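Local coordinates for YjbQ family protein (Sulfolobus tokodaii, PDB 1VE0) that is of unknown function but binds zinc and assembles from three copies, as a member of the YjbQ (UPF0047) family, at residues Gly73-Asn78 and Ala86-Ala91; Val39-Thr44 and Ile114-Phe119. All blocks are in the same frame, centred on the assembly; numbering follows the deposited sequence.

Both contacts are buried, touch the second subunit and have no hydrogen bond across, yet their chemistry differs with their place. The centre of contact 2 lies about 3 Å from that of the chain, where strands 35-41 and 113-118, of two different sheets, meet through methyl groups; the end of segment 39-44 also binds a sulfate, about 5 Å (nearest atoms) from the His87 side chain of contact 1. Contact 1, its centre about 18 Å out, joins the loop after helix 55-68 to helix 84-93, chiefly through a shared zinc ion. The contact centres are about 16 Å apart, but the edges meet: Phe119 packs on Ala86 and Ser90, and Thr44 O lies against Ser90 CB.

Contact 1 (Gly73-Asn78 and Ala86-Ala91); sequences GEFEHN and AHVISA. With ZN (zinc ion), chain C.
His77 presents the face of its imidazole to the edge of the His87 ring, an offset edge-to-face pair inside a zinc site that ties the loop before helix 84-93 to that helix. The centroids are 4.8 Å apart and the planes stand at 76°. Zinc explains the closeness: His77 NE2 binds it at 2.2 Å and His87 NE2 at 2.3 Å, while water 1, a further ligand at 2.1 Å from the metal, lies in the plane of the His77 ring at its edge. Asn83 completes the site through OD1. With CG anti to the backbone N (chi1 177°), the His77 ring extends from its 3-10 turn toward the helix. Both far nitrogens are held by the second subunit, His77 ND1 by Glu54 and His87 ND1 by Asn51, so that each ring is fixed at two points and its rotation about CB-CG is restrained. Glu54, as a carboxylate, may also make the His77 imidazole a stronger zinc donor. Away from the metal site the contact is a single apolar touch: Phe75 CE1 meets Val88 CG2 at 4.0 Å.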
loop_
_atom_site.group_PDB
_atom_site.type_symbol
_atom_site.label_atom_id
_atom_site.label_comp_id
_atom_site.label_asym_id
_atom_site.label_seq_id
_atom_site.Cartn_x
_atom_site.Cartn_y
_atom_site.Cartn_z
ATOM N N GLY A 73 19.293 -5.032 -13.559
ATOM C CA GLY A 73 19.206 -6.313 -12.886
ATOM C C GLY A 73 18.683 -7.426 -13.769
ATOM O O GLY A 73 18.287 -7.199 -14.915
ATOM N N GLU A 74 18.678 -8.635 -13.222
ATOM C CA GLU A 74 18.210 -9.819 -13.924
ATOM C C GLU A 74 16.696 -9.969 -13.772
ATOM O O GLU A 74 16.194 -10.092 -12.657
ATOM C CB GLU A 74 18.922 -11.055 -13.366
ATOM C CG GLU A 74 18.400 -12.374 -13.888
ATOM C CD GLU A 74 19.107 -13.568 -13.268
ATOM O OE1 GLU A 74 18.705 -14.718 -13.562
ATOM O OE2 GLU A 74 20.067 -13.358 -12.490
ATOM N N PHE A 75 15.982 -9.944 -14.897
ATOM C CA PHE A 75 14.520 -10.070 -14.917
ATOM C C PHE A 75 14.071 -11.004 -16.043
ATOM O O PHE A 75 14.378 -10.770 -17.212
ATOM C CB PHE A 75 13.869 -8.697 -15.137
ATOM C CG PHE A 75 14.185 -7.689 -14.066
ATOM C CD1 PHE A 75 13.522 -7.720 -12.836
ATOM C CD2 PHE A 75 15.155 -6.719 -14.279
ATOM C CE1 PHE A 75 13.822 -6.798 -11.838
ATOM C CE2 PHE A 75 15.467 -5.790 -13.285
ATOM C CZ PHE A 75 14.798 -5.830 -12.059
ATOM N N GLU A 76 13.337 -12.057 -15.705
ATOM C CA GLU A 76 12.871 -12.975 -16.734
ATOM C C GLU A 76 11.923 -12.276 -17.695
ATOM O O GLU A 76 11.781 -12.669 -18.860
ATOM C CB GLU A 76 12.177 -14.173 -16.099
ATOM C CG GLU A 76 13.113 -15.009 -15.257
ATOM C CD GLU A 76 12.817 -16.490 -15.363
ATOM O OE1 GLU A 76 13.588 -17.288 -14.779
ATOM O OE2 GLU A 76 11.818 -16.857 -16.031
ATOM N N HIS A 77 11.273 -11.228 -17.201
ATOM C CA HIS A 77 10.339 -10.469 -18.013
ATOM C C HIS A 77 11.039 -9.769 -19.168
ATOM O O HIS A 77 10.458 -9.599 -20.241
ATOM C CB HIS A 77 9.638 -9.413 -17.159
ATOM C CG HIS A 77 8.700 -8.542 -17.929
ATOM N ND1 HIS A 77 7.520 -9.010 -18.462
ATOM C CD2 HIS A 77 8.776 -7.233 -18.270
ATOM C CE1 HIS A 77 6.907 -8.028 -19.099
ATOM N NE2 HIS A 77 7.649 -6.939 -18.997
ATOM N N ASN A 78 12.288 -9.369 -18.945
ATOM C CA ASN A 78 13.033 -8.637 -19.962
ATOM C C ASN A 78 13.278 -9.389 -21.260
ATOM O O ASN A 78 13.847 -8.839 -22.201
ATOM C CB ASN A 78 14.335 -8.088 -19.364
ATOM C CG ASN A 78 14.082 -6.910 -18.415
ATOM O OD1 ASN A 78 12.948 -6.671 -18.008
ATOM N ND2 ASN A 78 15.131 -6.184 -18.065
ATOM N N ALA A 86 10.686 -1.903 -13.391
ATOM C CA ALA A 86 9.577 -0.978 -13.157
ATOM C C ALA A 86 8.363 -1.720 -12.611
ATOM O O ALA A 86 7.649 -1.211 -11.739
ATOM C CB ALA A 86 9.217 -0.255 -14.446
ATOM N N HIS A 87 8.135 -2.921 -13.136
ATOM C CA HIS A 87 7.018 -3.760 -12.707
ATOM C C HIS A 87 7.192 -4.164 -11.248
ATOM O O HIS A 87 6.268 -4.050 -10.436
ATOM C CB HIS A 87 6.946 -5.027 -13.569
ATOM C CG HIS A 87 6.317 -4.814 -14.908
ATOM N ND1 HIS A 87 4.960 -4.620 -15.070
ATOM C CD2 HIS A 87 6.852 -4.789 -16.154
ATOM C CE1 HIS A 87 4.688 -4.491 -16.358
ATOM N NE2 HIS A 87 5.816 -4.591 -17.035
ATOM N N VAL A 88 8.389 -4.634 -10.922
ATOM C CA VAL A 88 8.696 -5.080 -9.576
ATOM C C VAL A 88 8.603 -3.984 -8.514
ATOM O O VAL A 88 7.909 -4.142 -7.504
ATOM C CB VAL A 88 10.109 -5.712 -9.522
ATOM C CG1 VAL A 88 10.515 -5.974 -8.073
ATOM C CG2 VAL A 88 10.117 -7.003 -10.322
ATOM N N ILE A 89 9.294 -2.872 -8.728
ATOM C CA ILE A 89 9.251 -1.817 -7.722
ATOM C C ILE A 89 7.844 -1.210 -7.606
ATOM O O ILE A 89 7.398 -0.876 -6.507
ATOM C CB ILE A 89 10.306 -0.714 -8.010
ATOM C CG1 ILE A 89 10.418 0.220 -6.800
ATOM C CG2 ILE A 89 9.955 0.046 -9.292
ATOM C CD1 ILE A 89 10.881 -0.477 -5.531
ATOM N N SER A 90 7.147 -1.077 -8.732
ATOM C CA SER A 90 5.780 -0.540 -8.728
ATOM C C SER A 90 4.804 -1.456 -7.974
ATOM O O SER A 90 3.863 -0.980 -7.337
ATOM C CB SER A 90 5.257 -0.352 -10.166
ATOM O OG SER A 90 5.894 0.739 -10.829
ATOM N N ALA A 91 5.004 -2.768 -8.078
ATOM C CA ALA A 91 4.124 -3.717 -7.398
ATOM C C ALA A 91 4.321 -3.600 -5.893
ATOM O O ALA A 91 3.364 -3.640 -5.120
ATOM C CB ALA A 91 4.423 -5.139 -7.856
HETATM ZN ZN ZN C . 6.585 -5.065 -19.199
HETATM O O HOH W 1 4.783 -5.393 -20.274
#

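Contact 2 (Val39-Thr44 and Ile114-Phe119); sequences VIVKHT and IILLEF. With SO4 (sulfate ion), chain B.
Two antiparallel sheets pack together here, strand 35-41 of the five-stranded sheet against strand 113-118 of the three-stranded one, and the loop that follows strand 35-41 holds a sulfate. The evidence for packing between sheets, not pairing within one, is the CA separation of 8.5 Å from Val39 to Ile114, with no hydrogen bond across. Val39 CG1 meets Ile114 CG2 at 4.0 Å. Each of these methyls stands anti to its own backbone N (chi1 of Val39 is -180°), which carries it into the gap between the sheets. Two residues along, Val41 CG1 approaches Leu116 CD1 at 4.3 Å, a looser touch made by the end of the leucine chain. Val127 of strand 124-133 also packs on both valines.

Beyond the strand, His43 donates from ND1 to O1 of the sulfate at 3.1 Å with an N-H...O angle of 159°, the anion lying at the edge of the ring near its plane. The backbone N of Thr44 divides its hydrogen between O2 at 2.9 Å and O4 at 3.0 Å, both bent. His43 NE2 is also bonded, to Thr126 N, which fixes the turn of the ring. A leucine in place of His43 would probably leave sulfate O1 without this donor and Thr126 N without its acceptor. Thr45, Arg123 and Arg125 supply further bonds to the sulfate. The ion probably came from the crystallisation liquor, but this convergence of neutral and positive donors is consistent with a pocket suited to an anion, at the end of the strand away from the apolar Val39-Ile114 packing.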
loop_
_atom_site.group_PDB
_atom_site.type_symbol
_atom_site.label_atom_id
_atom_site.label_comp_id
_atom_site.label_asym_id
_atom_site.label_seq_id
_atom_site.Cartn_x
_atom_site.Cartn_y
_atom_site.Cartn_z
ATOM N N VAL A 39 -6.552 7.427 -5.057
ATOM C CA VAL A 39 -5.750 7.904 -6.186
ATOM C C VAL A 39 -5.153 6.636 -6.774
ATOM O O VAL A 39 -4.300 5.983 -6.154
ATOM C CB VAL A 39 -4.649 8.859 -5.711
ATOM C CG1 VAL A 39 -3.822 9.363 -6.896
ATOM C CG2 VAL A 39 -5.296 10.040 -4.980
ATOM N N ILE A 40 -5.623 6.301 -7.970
ATOM C CA ILE A 40 -5.255 5.056 -8.638
ATOM C C ILE A 40 -4.684 5.177 -10.040
ATOM O O ILE A 40 -5.127 6.013 -10.818
ATOM C CB ILE A 40 -6.533 4.162 -8.754
ATOM C CG1 ILE A 40 -7.083 3.860 -7.364
ATOM C CG2 ILE A 40 -6.247 2.873 -9.549
ATOM C CD1 ILE A 40 -8.579 3.636 -7.364
ATOM N N VAL A 41 -3.689 4.360 -10.370
ATOM C CA VAL A 41 -3.231 4.352 -11.757
ATOM C C VAL A 41 -3.547 2.946 -12.234
ATOM O O VAL A 41 -3.381 1.980 -11.487
ATOM C CB VAL A 41 -1.716 4.631 -11.941
ATOM C CG1 VAL A 41 -1.433 6.105 -11.671
ATOM C CG2 VAL A 41 -0.870 3.696 -11.046
ATOM N N LYS A 42 -4.041 2.824 -13.457
ATOM C CA LYS A 42 -4.345 1.509 -13.992
ATOM C C LYS A 42 -3.125 1.027 -14.757
ATOM O O LYS A 42 -3.233 0.206 -15.668
ATOM C CB LYS A 42 -5.559 1.566 -14.920
ATOM C CG LYS A 42 -6.833 2.069 -14.264
ATOM C CD LYS A 42 -7.964 2.090 -15.286
ATOM C CE LYS A 42 -9.162 2.862 -14.799
ATOM N NZ LYS A 42 -10.231 2.886 -15.850
ATOM N N HIS A 43 -1.963 1.546 -14.368
ATOM C CA HIS A 43 -0.686 1.192 -14.987
ATOM C C HIS A 43 0.047 0.179 -14.112
ATOM O O HIS A 43 -0.242 0.070 -12.921
ATOM C CB HIS A 43 0.181 2.439 -15.130
ATOM C CG HIS A 43 -0.403 3.476 -16.029
ATOM N ND1 HIS A 43 -0.661 3.240 -17.362
ATOM C CD2 HIS A 43 -0.752 4.765 -15.798
ATOM C CE1 HIS A 43 -1.143 4.341 -17.917
ATOM N NE2 HIS A 43 -1.210 5.280 -16.988
ATOM N N THR A 44 1.008 -0.538 -14.690
ATOM C CA THR A 44 1.759 -1.522 -13.928
ATOM C C THR A 44 3.215 -1.122 -13.760
ATOM O O THR A 44 3.967 -1.818 -13.089
ATOM C CB THR A 44 1.738 -2.916 -14.603
ATOM O OG1 THR A 44 2.362 -2.826 -15.888
ATOM C CG2 THR A 44 0.317 -3.421 -14.773
ATOM N N ILE A 114 0.749 14.420 -3.075
ATOM C CA ILE A 114 0.427 13.196 -3.789
ATOM C C ILE A 114 1.444 13.165 -4.919
ATOM O O ILE A 114 1.518 14.090 -5.716
ATOM C CB ILE A 114 -1.004 13.257 -4.319
ATOM C CG1 ILE A 114 -1.959 13.461 -3.130
ATOM C CG2 ILE A 114 -1.341 11.954 -5.080
ATOM C CD1 ILE A 114 -3.408 13.664 -3.517
ATOM N N ILE A 115 2.238 12.106 -4.972
ATOM C CA ILE A 115 3.286 12.011 -5.978
ATOM C C ILE A 115 3.204 10.804 -6.902
ATOM O O ILE A 115 2.984 9.680 -6.443
ATOM C CB ILE A 115 4.664 11.982 -5.270
ATOM C CG1 ILE A 115 4.857 13.277 -4.472
ATOM C CG2 ILE A 115 5.778 11.771 -6.287
ATOM C CD1 ILE A 115 5.915 13.186 -3.399
ATOM N N LEU A 116 3.380 11.031 -8.205
ATOM C CA LEU A 116 3.402 9.910 -9.151
ATOM C C LEU A 116 4.875 9.573 -9.402
ATOM O O LEU A 116 5.662 10.456 -9.713
ATOM C CB LEU A 116 2.725 10.276 -10.478
ATOM C CG LEU A 116 3.002 9.331 -11.666
ATOM C CD1 LEU A 116 2.440 7.950 -11.394
ATOM C CD2 LEU A 116 2.375 9.902 -12.919
ATOM N N LEU A 117 5.246 8.303 -9.244
ATOM C CA LEU A 117 6.623 7.867 -9.469
ATOM C C LEU A 117 6.621 7.043 -10.749
ATOM O O LEU A 117 5.862 6.082 -10.880
ATOM C CB LEU A 117 7.153 7.029 -8.287
ATOM C CG LEU A 117 7.358 7.741 -6.931
ATOM C CD1 LEU A 117 7.949 6.739 -5.923
ATOM C CD2 LEU A 117 8.314 8.940 -7.087
ATOM N N GLU A 118 7.465 7.447 -11.690
ATOM C CA GLU A 118 7.583 6.815 -13.002
ATOM C C GLU A 118 8.891 6.035 -13.072
ATOM O O GLU A 118 9.943 6.547 -12.696
ATOM C CB GLU A 118 7.553 7.922 -14.067
ATOM C CG GLU A 118 7.897 7.516 -15.494
ATOM C CD GLU A 118 6.879 6.592 -16.111
ATOM O OE1 GLU A 118 6.933 5.378 -15.810
ATOM O OE2 GLU A 118 6.018 7.080 -16.888
ATOM N N PHE A 119 8.821 4.795 -13.549
ATOM C CA PHE A 119 10.003 3.955 -13.664
ATOM C C PHE A 119 10.182 3.425 -15.080
ATOM O O PHE A 119 11.136 2.709 -15.345
ATOM C CB PHE A 119 9.912 2.769 -12.693
ATOM C CG PHE A 119 9.579 3.170 -11.281
ATOM C CD1 PHE A 119 8.311 2.934 -10.760
ATOM C CD2 PHE A 119 10.517 3.821 -10.492
ATOM C CE1 PHE A 119 7.983 3.344 -9.470
ATOM C CE2 PHE A 119 10.197 4.239 -9.198
ATOM C CZ PHE A 119 8.931 3.998 -8.693
HETATM S S SO4 B . 1.549 -0.030 -18.107
HETATM O O1 SO4 B . 0.531 0.808 -18.779
HETATM O O2 SO4 B . 2.166 0.725 -17.013
HETATM O O3 SO4 B . 2.582 -0.392 -19.091
HETATM O O4 SO4 B . 0.912 -1.243 -17.555
#